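Local coordinates for protein interferon-inducible and double-stranded-dependent eIF-2kinase (Carassius auratus, PDB 4KMF) that binds left-handed Z-DNA through this Zalpha domain, one piece of a longer protein kinase that probably phosphorylates the translation initiation factor eIF2alpha, at residues Q5-I10 with Y41-S46; I11-Q16 with L23-E28; F50-N53 with P57-D60. All blocks are in the same frame, centred on the assembly; numbering follows the deposited sequence.

Interaction 1. Residues Q5-I10 with Y41-S46; sequences QMERKI and YNLQRS. With nucleotides of chain B.
With CG of Glu7 anti to its carbonyl carbon (chi1 -66°) and the rest of the chain extended, the carboxylate is carried straight across to helix 33-45; Asn42, its CG likewise anti to the carbonyl carbon, turns its amide to meet it. Asn42 ND2 donates to Glu7 OE2 over 3.2 Å, the oxygen lying in the amide plane, although the carboxylate and amide planes are 47° apart. His39 ND1 also bonds to OE2, so that two donors grip this oxygen. The other oxygen, Glu7 OE1, takes a 2.6 Å bond from water 1, which donates to Ser46 OG as well and so reaches Ser46, the first residue beyond the helix. Leu43 slides past the Glu7 chain in the opposite direction, its CD2 against Glu7 CB and OE1, while Leu43 CD1 lies 3.9 Å from Ile10 CG2: branched aliphatic side chains suit this buried seam. The two helices, nearly perpendicular at 87°, are the first and the recognition helix of the winged helix-turn-helix fold of Zalpha domains. On the side of helix 33-45 turned from this seam, Tyr41 meets the Z-DNA. C8 of DG5 of chain B sits 3.3 Å above its ring, over the centre, the CH-pi-like approach known from Zalpha domains, while Tyr41 OH donates 2.7 Å to OP1 of DC4 of chain B in the ring plane.

Interaction 2. Residues I11-Q16 with L23-E28; sequences IDFLRQ and LTIAKE
Phe13 lays its ring obliquely over the flank of helix 22-29, overlapping Ile25, Thr24 and the aliphatic part of Glu28 at once. Helix 2-17, the first helix of the winged helix-turn-helix Zalpha domain, here packs against helix 22-29, the first helix of the helix-turn-helix, in a contact made almost wholly by side chains, with no hydrogen bond between the two segments. The short axes run 10.8 Å apart, with 114° between their directions, so that each helix offers the other about one turn and a single large residue can dominate the contact. Phenylalanine suits that role: CG stands anti to the backbone N (chi1 -178°), which carries the ring out from helix 2-17 toward the flank of helix 22-29. One side of the ring, CD1 and CE1, runs along Ile25, with CE1 3.8 Å from Ile25 CG1. The other side, CD2 and CE2, lies against Glu28, with Phe13 CE2 3.3 Å from Glu28 CG. Glutamate serves here through its methylenes: CG touches the ring, and the bend at chi2 (57°) then leads the carboxylate away from the partner helix, so an exposed residue can share an apolar contact while keeping its charge at the surface. Thr24 contributes its methyl, CG2 meeting Phe13 CZ at about a right angle between the side chains. Deeper in, Ile25 is buried and reaches Val36 and Leu40 of helix 33-45, which ties all three helices into one core, while Leu14 touches Val49 and Leu61 of the sheet. The inner edge of the contact is closed where Leu14 CD2 lies 3.9 Å from Ile25 CD1.

Interaction 3. Residues F50-N53 with P57-D60; sequences FNSN and PVWD. With nucleotides of chain B.
Asn51 sets its CB over one face of the Trp59 indole, 3.4 Å from the centroid of the six-membered ring and 4° off its normal, a CH-pi contact between cross-strand neighbours. They form a non-hydrogen-bonded antiparallel pair, with Trp59 CG anti to its carbonyl carbon (chi1 -68°), which lays the indole there. Asn51 OD1 accepts from Asn53 N, an Asx turn that suits asparagine to a strand end. On the other face of the sheet, Phe50 and Asp60 point the same way side by side, ring and carboxylate 37° apart, their backbones joined by Phe50 N to Asp60 O (3.0 Å) and Asp60 N to Phe50 O (3.1 Å). A serine suits this turn because Val58 N donates to Ser52 OG, which also bonds Glu54 OE2. Pro57 CG reaches O3' of DG3 of chain B at 3.5 Å, placing this beta-hairpin wing on the Z-DNA. An alanine in place of Trp59 would probably leave Asn51 CB without its ring face and Tyr41 without its edge-to-face partner. Strand 58-61 is central in the sheet, between 49-51 and 20-21, where Trp59 pairs through its backbone with Ser20, and its indole packs on Leu40 and Gln44 of helix 33-45.

All three interactions belong to one compact Zalpha domain, their centres 11 to 13 Å apart. Interactions 1 and 2 share helix 2-17, which meets helix 33-45 in its earlier half and helix 22-29 in its later half; in sequence, interaction 2 falls between the two segments of interaction 1, and interaction 3 follows both. Leu43 CD1 and Ile11 CD1, 3.8 Å apart, join the first two. Helix 33-45 leads into the hairpin of interaction 3, where Tyr41 CE1 lies 3.6 Å from Trp59 CZ2. Recognition helix and wing are thus packed together as one surface facing the Z-DNA, with interaction 2 behind it.

Interaction 1. Residues Q5-I10 with Y41-S46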
loop_
_atom_site.group_PDB
_atom_site.type_symbol
_atom_site.label_atom_id
_atom_site.label_comp_id
_atom_site.label_asym_id
_atom_site.label_seq_id
_atom_site.Cartn_x
_atom_site.Cartn_y
_atom_site.Cartn_z
ATOM N N GLN A 5 -12.254 8.920 -18.248
ATOM C CA GLN A 5 -11.938 8.232 -19.469
ATOM C C GLN A 5 -11.193 6.902 -19.217
ATOM O O GLN A 5 -11.539 5.874 -19.792
ATOM C CB GLN A 5 -11.158 9.179 -20.390
ATOM C CG GLN A 5 -10.671 8.522 -21.641
ATOM C CD GLN A 5 -11.787 8.070 -22.529
ATOM O OE1 GLN A 5 -12.928 8.537 -22.413
ATOM N NE2 GLN A 5 -11.470 7.147 -23.444
ATOM N N MET A 6 -10.229 6.902 -18.306
ATOM C CA MET A 6 -9.593 5.657 -17.849
ATOM C C MET A 6 -10.601 4.645 -17.272
ATOM O O MET A 6 -10.503 3.446 -17.546
ATOM C CB MET A 6 -8.555 5.951 -16.778
ATOM C CG MET A 6 -7.403 5.002 -16.764
ATOM S SD MET A 6 -6.200 5.467 -18.042
ATOM C CE MET A 6 -6.789 4.457 -19.408
ATOM N N GLU A 7 -11.533 5.132 -16.445
ATOM C CA GLU A 7 -12.571 4.279 -15.885
ATOM C C GLU A 7 -13.440 3.651 -16.968
ATOM O O GLU A 7 -13.766 2.455 -16.893
ATOM C CB GLU A 7 -13.342 5.004 -14.766
ATOM C CG GLU A 7 -12.384 5.262 -13.576
ATOM C CD GLU A 7 -12.983 5.770 -12.279
ATOM O OE1 GLU A 7 -14.208 6.004 -12.201
ATOM O OE2 GLU A 7 -12.186 5.909 -11.308
ATOM N N ARG A 8 -13.761 4.433 -17.999
ATOM C CA ARG A 8 -14.532 3.949 -19.152
ATOM C C ARG A 8 -13.813 2.817 -19.859
ATOM O O ARG A 8 -14.442 1.802 -20.222
ATOM C CB ARG A 8 -14.764 5.092 -20.142
ATOM C CG ARG A 8 -15.949 5.989 -19.835
ATOM C CD ARG A 8 -15.875 7.188 -20.784
ATOM N NE ARG A 8 -16.857 8.242 -20.516
ATOM C CZ ARG A 8 -17.168 9.212 -21.385
ATOM N NH1 ARG A 8 -16.573 9.267 -22.574
ATOM N NH2 ARG A 8 -18.083 10.130 -21.077
ATOM N N LYS A 9 -12.492 2.968 -20.012
ATOM C CA LYS A 9 -11.674 1.932 -20.623
ATOM C C LYS A 9 -11.669 0.633 -19.816
ATOM O O LYS A 9 -11.727 -0.448 -20.387
ATOM C CB LYS A 9 -10.258 2.442 -20.844
ATOM C CG LYS A 9 -10.198 3.544 -21.884
ATOM C CD LYS A 9 -8.774 3.847 -22.324
ATOM C CE LYS A 9 -8.805 4.952 -23.357
ATOM N NZ LYS A 9 -7.758 4.894 -24.451
ATOM N N ILE A 10 -11.614 0.743 -18.487
ATOM C CA ILE A 10 -11.682 -0.414 -17.587
ATOM C C ILE A 10 -13.047 -1.105 -17.707
ATOM O O ILE A 10 -13.129 -2.328 -17.796
ATOM C CB ILE A 10 -11.354 0.013 -16.124
ATOM C CG1 ILE A 10 -9.869 0.391 -16.023
ATOM C CG2 ILE A 10 -11.691 -1.081 -15.092
ATOM C CD1 ILE A 10 -9.483 1.293 -14.815
ATOM N N TYR A 41 -11.733 0.468 -7.275
ATOM C CA TYR A 41 -12.433 0.777 -6.028
ATOM C C TYR A 41 -13.318 2.020 -6.151
ATOM O O TYR A 41 -14.397 2.035 -5.551
ATOM C CB TYR A 41 -11.472 0.840 -4.823
ATOM C CG TYR A 41 -11.047 -0.547 -4.355
ATOM C CD1 TYR A 41 -9.896 -1.167 -4.892
ATOM C CD2 TYR A 41 -11.792 -1.246 -3.403
ATOM C CE1 TYR A 41 -9.503 -2.448 -4.494
ATOM C CE2 TYR A 41 -11.406 -2.544 -2.999
ATOM C CZ TYR A 41 -10.263 -3.140 -3.565
ATOM O OH TYR A 41 -9.906 -4.419 -3.156
ATOM N N ASN A 42 -12.915 3.024 -6.954
ATOM C CA ASN A 42 -13.836 4.155 -7.262
ATOM C C ASN A 42 -15.058 3.640 -8.011
ATOM O O ASN A 42 -16.188 4.013 -7.686
ATOM C CB ASN A 42 -13.182 5.194 -8.191
ATOM C CG ASN A 42 -12.081 5.987 -7.536
ATOM O OD1 ASN A 42 -12.024 6.116 -6.326
ATOM N ND2 ASN A 42 -11.236 6.591 -8.363
ATOM N N LEU A 43 -14.831 2.766 -9.000
ATOM C CA LEU A 43 -15.924 2.153 -9.770
ATOM C C LEU A 43 -16.833 1.320 -8.874
ATOM O O LEU A 43 -18.011 1.184 -9.140
ATOM C CB LEU A 43 -15.379 1.325 -10.938
ATOM C CG LEU A 43 -14.856 2.101 -12.137
ATOM C CD1 LEU A 43 -14.130 1.175 -13.076
ATOM C CD2 LEU A 43 -16.037 2.797 -12.851
ATOM N N GLN A 44 -16.305 0.754 -7.803
ATOM C CA GLN A 44 -17.139 0.073 -6.848
ATOM C C GLN A 44 -17.980 1.036 -6.002
ATOM O O GLN A 44 -19.176 0.800 -5.772
ATOM C CB GLN A 44 -16.264 -0.797 -5.965
ATOM C CG GLN A 44 -17.105 -1.658 -5.035
ATOM C CD GLN A 44 -16.280 -2.630 -4.294
ATOM O OE1 GLN A 44 -16.449 -3.837 -4.460
ATOM N NE2 GLN A 44 -15.397 -2.133 -3.442
ATOM N N ARG A 45 -17.376 2.141 -5.569
ATOM C CA ARG A 45 -18.112 3.196 -4.886
ATOM C C ARG A 45 -19.242 3.749 -5.746
ATOM O O ARG A 45 -20.284 4.099 -5.231
ATOM C CB ARG A 45 -17.189 4.342 -4.493
ATOM C CG ARG A 45 -16.283 4.043 -3.351
ATOM C CD ARG A 45 -15.558 5.317 -2.888
ATOM N NE ARG A 45 -16.279 5.938 -1.770
ATOM C CZ ARG A 45 -15.989 7.127 -1.223
ATOM N NH1 ARG A 45 -14.973 7.866 -1.662
ATOM N NH2 ARG A 45 -16.706 7.571 -0.203
ATOM N N SER A 46 -19.054 3.753 -7.059
ATOM C CA SER A 46 -20.018 4.349 -7.962
ATOM C C SER A 46 -20.957 3.309 -8.546
ATOM O O SER A 46 -21.713 3.601 -9.474
ATOM C CB SER A 46 -19.336 5.191 -9.044
ATOM O OG SER A 46 -18.500 4.419 -9.885
ATOM P P DG B 5 -2.720 -1.333 -4.691
ATOM O OP1 DG B 5 -2.784 -2.429 -5.663
ATOM O OP2 DG B 5 -1.526 -0.438 -4.610
ATOM O "O5'" DG B 5 -4.009 -0.401 -4.838
ATOM C "C5'" DG B 5 -4.143 0.768 -4.026
ATOM C "C4'" DG B 5 -5.538 1.295 -4.265
ATOM O "O4'" DG B 5 -6.548 0.341 -3.867
ATOM C "C3'" DG B 5 -5.795 2.560 -3.479
ATOM O "O3'" DG B 5 -5.647 3.595 -4.439
ATOM C "C2'" DG B 5 -7.246 2.464 -3.040
ATOM C "C1'" DG B 5 -7.620 1.009 -3.203
ATOM N N9 DG B 5 -7.760 0.291 -1.930
ATOM C C8 DG B 5 -8.850 -0.456 -1.529
ATOM N N7 DG B 5 -8.695 -1.015 -0.364
ATOM C C5 DG B 5 -7.424 -0.599 0.057
ATOM C C6 DG B 5 -6.720 -0.926 1.250
ATOM O O6 DG B 5 -7.148 -1.648 2.170
ATOM N N1 DG B 5 -5.450 -0.329 1.324
ATOM C C2 DG B 5 -4.932 0.485 0.327
ATOM N N2 DG B 5 -3.697 0.965 0.538
ATOM N N3 DG B 5 -5.580 0.756 -0.846
ATOM C C4 DG B 5 -6.837 0.217 -0.891
ATOM P P DC B 4 -6.518 -5.597 -3.434
ATOM O OP1 DC B 4 -7.606 -5.160 -4.342
ATOM O OP2 DC B 4 -5.281 -6.045 -4.062
ATOM O "O5'" DC B 4 -6.164 -4.464 -2.382
ATOM C "C5'" DC B 4 -6.321 -3.055 -2.697
ATOM C "C4'" DC B 4 -5.041 -2.330 -2.269
ATOM O "O4'" DC B 4 -4.892 -2.399 -0.827
ATOM C "C3'" DC B 4 -3.740 -2.911 -2.820
ATOM O "O3'" DC B 4 -2.828 -1.861 -3.179
ATOM C "C2'" DC B 4 -3.166 -3.709 -1.663
ATOM C "C1'" DC B 4 -3.555 -2.785 -0.534
ATOM N N1 DC B 4 -3.498 -3.445 0.778
ATOM C C2 DC B 4 -2.288 -3.469 1.482
ATOM O O2 DC B 4 -1.295 -2.934 0.995
ATOM N N3 DC B 4 -2.251 -4.076 2.702
ATOM C C4 DC B 4 -3.353 -4.669 3.191
ATOM N N4 DC B 4 -3.292 -5.219 4.393
ATOM C C5 DC B 4 -4.607 -4.649 2.489
ATOM C C6 DC B 4 -4.632 -4.047 1.292
HETATM O O HOH W 1 -16.004 5.944 -10.297
#

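Interaction 2. Residues I11-Q16 with L23-E28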
loop_
_atom_site.group_PDB
_atom_site.type_symbol
_atom_site.label_atom_id
_atom_site.label_comp_id
_atom_site.label_asym_id
_atom_site.label_seq_id
_atom_site.Cartn_x
_atom_site.Cartn_y
_atom_site.Cartn_z
ATOM N N ILE A 11 -14.118 -0.320 -17.705
ATOM C CA ILE A 11 -15.462 -0.886 -17.916
ATOM C C ILE A 11 -15.579 -1.617 -19.265
ATOM O O ILE A 11 -16.124 -2.730 -19.330
ATOM C CB ILE A 11 -16.583 0.194 -17.769
ATOM C CG1 ILE A 11 -16.581 0.771 -16.346
ATOM C CG2 ILE A 11 -17.971 -0.344 -18.153
ATOM C CD1 ILE A 11 -16.885 -0.231 -15.234
ATOM N N ASP A 12 -15.049 -1.006 -20.324
ATOM C CA ASP A 12 -15.075 -1.629 -21.654
ATOM C C ASP A 12 -14.307 -2.946 -21.642
ATOM O O ASP A 12 -14.749 -3.947 -22.238
ATOM C CB ASP A 12 -14.474 -0.683 -22.710
ATOM C CG ASP A 12 -15.332 0.554 -22.969
ATOM O OD1 ASP A 12 -16.532 0.596 -22.601
ATOM O OD2 ASP A 12 -14.794 1.506 -23.582
ATOM N N PHE A 13 -13.152 -2.944 -20.970
ATOM C CA PHE A 13 -12.371 -4.151 -20.811
ATOM C C PHE A 13 -13.175 -5.283 -20.143
ATOM O O PHE A 13 -13.146 -6.455 -20.599
ATOM C CB PHE A 13 -11.068 -3.882 -20.052
ATOM C CG PHE A 13 -10.229 -5.111 -19.913
ATOM C CD1 PHE A 13 -10.318 -5.921 -18.767
ATOM C CD2 PHE A 13 -9.406 -5.526 -20.971
ATOM C CE1 PHE A 13 -9.590 -7.119 -18.688
ATOM C CE2 PHE A 13 -8.650 -6.699 -20.862
ATOM C CZ PHE A 13 -8.737 -7.485 -19.728
ATOM N N LEU A 14 -13.858 -4.961 -19.041
ATOM C CA LEU A 14 -14.670 -5.984 -18.374
ATOM C C LEU A 14 -15.856 -6.426 -19.212
ATOM O O LEU A 14 -16.206 -7.599 -19.178
ATOM C CB LEU A 14 -15.103 -5.554 -16.974
ATOM C CG LEU A 14 -13.931 -5.308 -16.023
ATOM C CD1 LEU A 14 -14.398 -4.551 -14.793
ATOM C CD2 LEU A 14 -13.227 -6.617 -15.619
ATOM N N ARG A 15 -16.479 -5.505 -19.937
ATOM C CA ARG A 15 -17.578 -5.870 -20.866
ATOM C C ARG A 15 -17.067 -6.829 -21.955
ATOM O O ARG A 15 -17.763 -7.808 -22.296
ATOM C CB ARG A 15 -18.218 -4.626 -21.489
ATOM N N GLN A 16 -15.853 -6.579 -22.472
ATOM C CA GLN A 16 -15.300 -7.382 -23.566
ATOM C C GLN A 16 -14.723 -8.708 -23.081
ATOM O O GLN A 16 -14.776 -9.716 -23.794
ATOM C CB GLN A 16 -14.250 -6.593 -24.357
ATOM N N LEU A 23 -4.547 -7.610 -12.009
ATOM C CA LEU A 23 -3.274 -7.756 -12.702
ATOM C C LEU A 23 -3.536 -7.891 -14.196
ATOM O O LEU A 23 -2.879 -7.273 -15.000
ATOM C CB LEU A 23 -2.491 -8.940 -12.136
ATOM C CG LEU A 23 -1.015 -8.918 -12.521
ATOM C CD1 LEU A 23 -0.180 -8.789 -11.257
ATOM C CD2 LEU A 23 -0.637 -10.179 -13.313
ATOM N N THR A 24 -4.552 -8.643 -14.562
ATOM C CA THR A 24 -4.923 -8.767 -15.975
ATOM C C THR A 24 -5.397 -7.455 -16.650
ATOM O O THR A 24 -5.005 -7.130 -17.770
ATOM C CB THR A 24 -5.993 -9.797 -16.078
ATOM O OG1 THR A 24 -5.470 -11.012 -15.535
ATOM C CG2 THR A 24 -6.398 -10.009 -17.527
ATOM N N ILE A 25 -6.269 -6.734 -15.947
ATOM C CA ILE A 25 -6.798 -5.475 -16.408
ATOM C C ILE A 25 -5.635 -4.511 -16.559
ATOM O O ILE A 25 -5.523 -3.808 -17.573
ATOM C CB ILE A 25 -7.803 -4.903 -15.372
ATOM C CG1 ILE A 25 -8.984 -5.865 -15.156
ATOM C CG2 ILE A 25 -8.275 -3.508 -15.809
ATOM C CD1 ILE A 25 -9.882 -5.497 -13.964
ATOM N N ALA A 26 -4.753 -4.459 -15.565
ATOM C CA ALA A 26 -3.576 -3.571 -15.661
ATOM C C ALA A 26 -2.710 -3.814 -16.884
ATOM O O ALA A 26 -2.301 -2.858 -17.544
ATOM C CB ALA A 26 -2.750 -3.647 -14.404
ATOM N N LYS A 27 -2.445 -5.073 -17.204
ATOM C CA LYS A 27 -1.613 -5.395 -18.358
ATOM C C LYS A 27 -2.242 -4.905 -19.670
ATOM O O LYS A 27 -1.530 -4.396 -20.539
ATOM C CB LYS A 27 -1.360 -6.906 -18.419
ATOM N N GLU A 28 -3.561 -5.045 -19.809
ATOM C CA GLU A 28 -4.253 -4.595 -21.038
ATOM C C GLU A 28 -4.481 -3.079 -21.156
ATOM O O GLU A 28 -4.294 -2.489 -22.223
ATOM C CB GLU A 28 -5.529 -5.377 -21.267
ATOM C CG GLU A 28 -6.371 -4.910 -22.524
ATOM C CD GLU A 28 -5.659 -4.928 -23.914
ATOM O OE1 GLU A 28 -4.494 -5.418 -24.074
ATOM O OE2 GLU A 28 -6.316 -4.429 -24.868
#

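Interaction 3. Residues F50-N53 with P57-D60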
loop_
_atom_site.group_PDB
_atom_site.type_symbol
_atom_site.label_atom_id
_atom_site.label_comp_id
_atom_site.label_asym_id
_atom_site.label_seq_id
_atom_site.Cartn_x
_atom_site.Cartn_y
_atom_site.Cartn_z
ATOM N N PHE A 50 -18.180 -4.760 -9.023
ATOM C CA PHE A 50 -18.079 -5.382 -7.690
ATOM C C PHE A 50 -16.892 -6.347 -7.677
ATOM O O PHE A 50 -16.448 -6.839 -8.720
ATOM C CB PHE A 50 -19.390 -6.101 -7.314
ATOM C CG PHE A 50 -19.653 -7.309 -8.143
ATOM C CD1 PHE A 50 -19.286 -8.574 -7.678
ATOM C CD2 PHE A 50 -20.226 -7.188 -9.404
ATOM C CE1 PHE A 50 -19.525 -9.707 -8.478
ATOM C CE2 PHE A 50 -20.457 -8.302 -10.197
ATOM C CZ PHE A 50 -20.101 -9.559 -9.737
ATOM N N ASN A 51 -16.361 -6.611 -6.489
ATOM C CA ASN A 51 -15.325 -7.633 -6.405
ATOM C C ASN A 51 -15.766 -8.848 -5.591
ATOM O O ASN A 51 -16.711 -8.755 -4.796
ATOM C CB ASN A 51 -14.013 -7.024 -5.957
ATOM C CG ASN A 51 -13.825 -7.066 -4.489
ATOM O OD1 ASN A 51 -13.538 -8.134 -3.908
ATOM N ND2 ASN A 51 -13.925 -5.915 -3.863
ATOM N N SER A 52 -15.096 -9.972 -5.813
ATOM C CA SER A 52 -15.580 -11.273 -5.359
ATOM C C SER A 52 -15.165 -11.641 -3.949
ATOM O O SER A 52 -15.591 -12.697 -3.445
ATOM C CB SER A 52 -15.079 -12.355 -6.290
ATOM O OG SER A 52 -13.682 -12.466 -6.160
ATOM N N ASN A 53 -14.325 -10.830 -3.307
ATOM C CA ASN A 53 -13.775 -11.226 -1.975
ATOM C C ASN A 53 -12.814 -12.416 -2.006
ATOM O O ASN A 53 -12.438 -12.977 -0.953
ATOM C CB ASN A 53 -14.869 -11.536 -0.953
ATOM C CG ASN A 53 -15.608 -10.310 -0.509
ATOM O OD1 ASN A 53 -15.053 -9.205 -0.503
ATOM N ND2 ASN A 53 -16.880 -10.486 -0.132
ATOM N N PRO A 57 -8.827 -10.526 -5.610
ATOM C CA PRO A 57 -10.233 -10.252 -5.956
ATOM C C PRO A 57 -10.476 -10.322 -7.445
ATOM O O PRO A 57 -9.623 -9.894 -8.244
ATOM C CB PRO A 57 -10.467 -8.817 -5.463
ATOM C CG PRO A 57 -9.232 -8.453 -4.615
ATOM C CD PRO A 57 -8.128 -9.360 -5.030
ATOM N N VAL A 58 -11.634 -10.870 -7.801
ATOM C CA VAL A 58 -12.092 -10.950 -9.190
ATOM C C VAL A 58 -13.144 -9.858 -9.379
ATOM O O VAL A 58 -14.053 -9.688 -8.534
ATOM C CB VAL A 58 -12.644 -12.354 -9.499
ATOM C CG1 VAL A 58 -13.290 -12.399 -10.876
ATOM C CG2 VAL A 58 -11.534 -13.382 -9.372
ATOM N N TRP A 59 -13.000 -9.074 -10.445
ATOM C CA TRP A 59 -13.840 -7.886 -10.636
ATOM C C TRP A 59 -14.771 -8.137 -11.787
ATOM O O TRP A 59 -14.374 -8.782 -12.777
ATOM C CB TRP A 59 -12.976 -6.685 -10.965
ATOM C CG TRP A 59 -12.128 -6.271 -9.799
ATOM C CD1 TRP A 59 -10.847 -6.693 -9.507
ATOM C CD2 TRP A 59 -12.501 -5.351 -8.773
ATOM N NE1 TRP A 59 -10.414 -6.097 -8.337
ATOM C CE2 TRP A 59 -11.405 -5.267 -7.873
ATOM C CE3 TRP A 59 -13.676 -4.581 -8.514
ATOM C CZ2 TRP A 59 -11.430 -4.421 -6.732
ATOM C CZ3 TRP A 59 -13.700 -3.743 -7.396
ATOM C CH2 TRP A 59 -12.573 -3.667 -6.518
ATOM N N ASP A 60 -16.003 -7.657 -11.666
ATOM C CA ASP A 60 -16.920 -7.730 -12.804
ATOM C C ASP A 60 -17.920 -6.588 -12.766
ATOM O O ASP A 60 -17.981 -5.832 -11.796
ATOM C CB ASP A 60 -17.656 -9.068 -12.789
ATOM C CG ASP A 60 -18.166 -9.450 -14.141
ATOM O OD1 ASP A 60 -18.763 -10.525 -14.213
ATOM O OD2 ASP A 60 -17.942 -8.702 -15.136
ATOM P P DG B 3 -3.722 -11.227 -3.448
ATOM O OP1 DG B 3 -3.873 -12.686 -3.584
ATOM O OP2 DG B 3 -3.436 -10.453 -4.686
ATOM O "O5'" DG B 3 -5.021 -10.613 -2.717
ATOM C "C5'" DG B 3 -5.060 -9.227 -2.459
ATOM C "C4'" DG B 3 -6.271 -8.835 -1.629
ATOM O "O4'" DG B 3 -6.136 -9.366 -0.290
ATOM C "C3'" DG B 3 -6.288 -7.330 -1.429
ATOM O "O3'" DG B 3 -7.093 -6.735 -2.464
ATOM C "C2'" DG B 3 -6.900 -7.102 -0.051
ATOM C "C1'" DG B 3 -6.673 -8.426 0.666
ATOM N N9 DG B 3 -5.698 -8.421 1.726
ATOM C C8 DG B 3 -5.876 -8.892 3.002
ATOM N N7 DG B 3 -4.768 -8.813 3.714
ATOM C C5 DG B 3 -3.814 -8.273 2.856
ATOM C C6 DG B 3 -2.433 -7.984 3.060
ATOM O O6 DG B 3 -1.748 -8.115 4.105
ATOM N N1 DG B 3 -1.840 -7.444 1.918
ATOM C C2 DG B 3 -2.463 -7.238 0.709
ATOM N N2 DG B 3 -1.729 -6.689 -0.280
ATOM N N3 DG B 3 -3.755 -7.528 0.504
ATOM C C4 DG B 3 -4.376 -8.036 1.612
HETATM O O HOH W 2 -16.450 -10.123 -9.264
#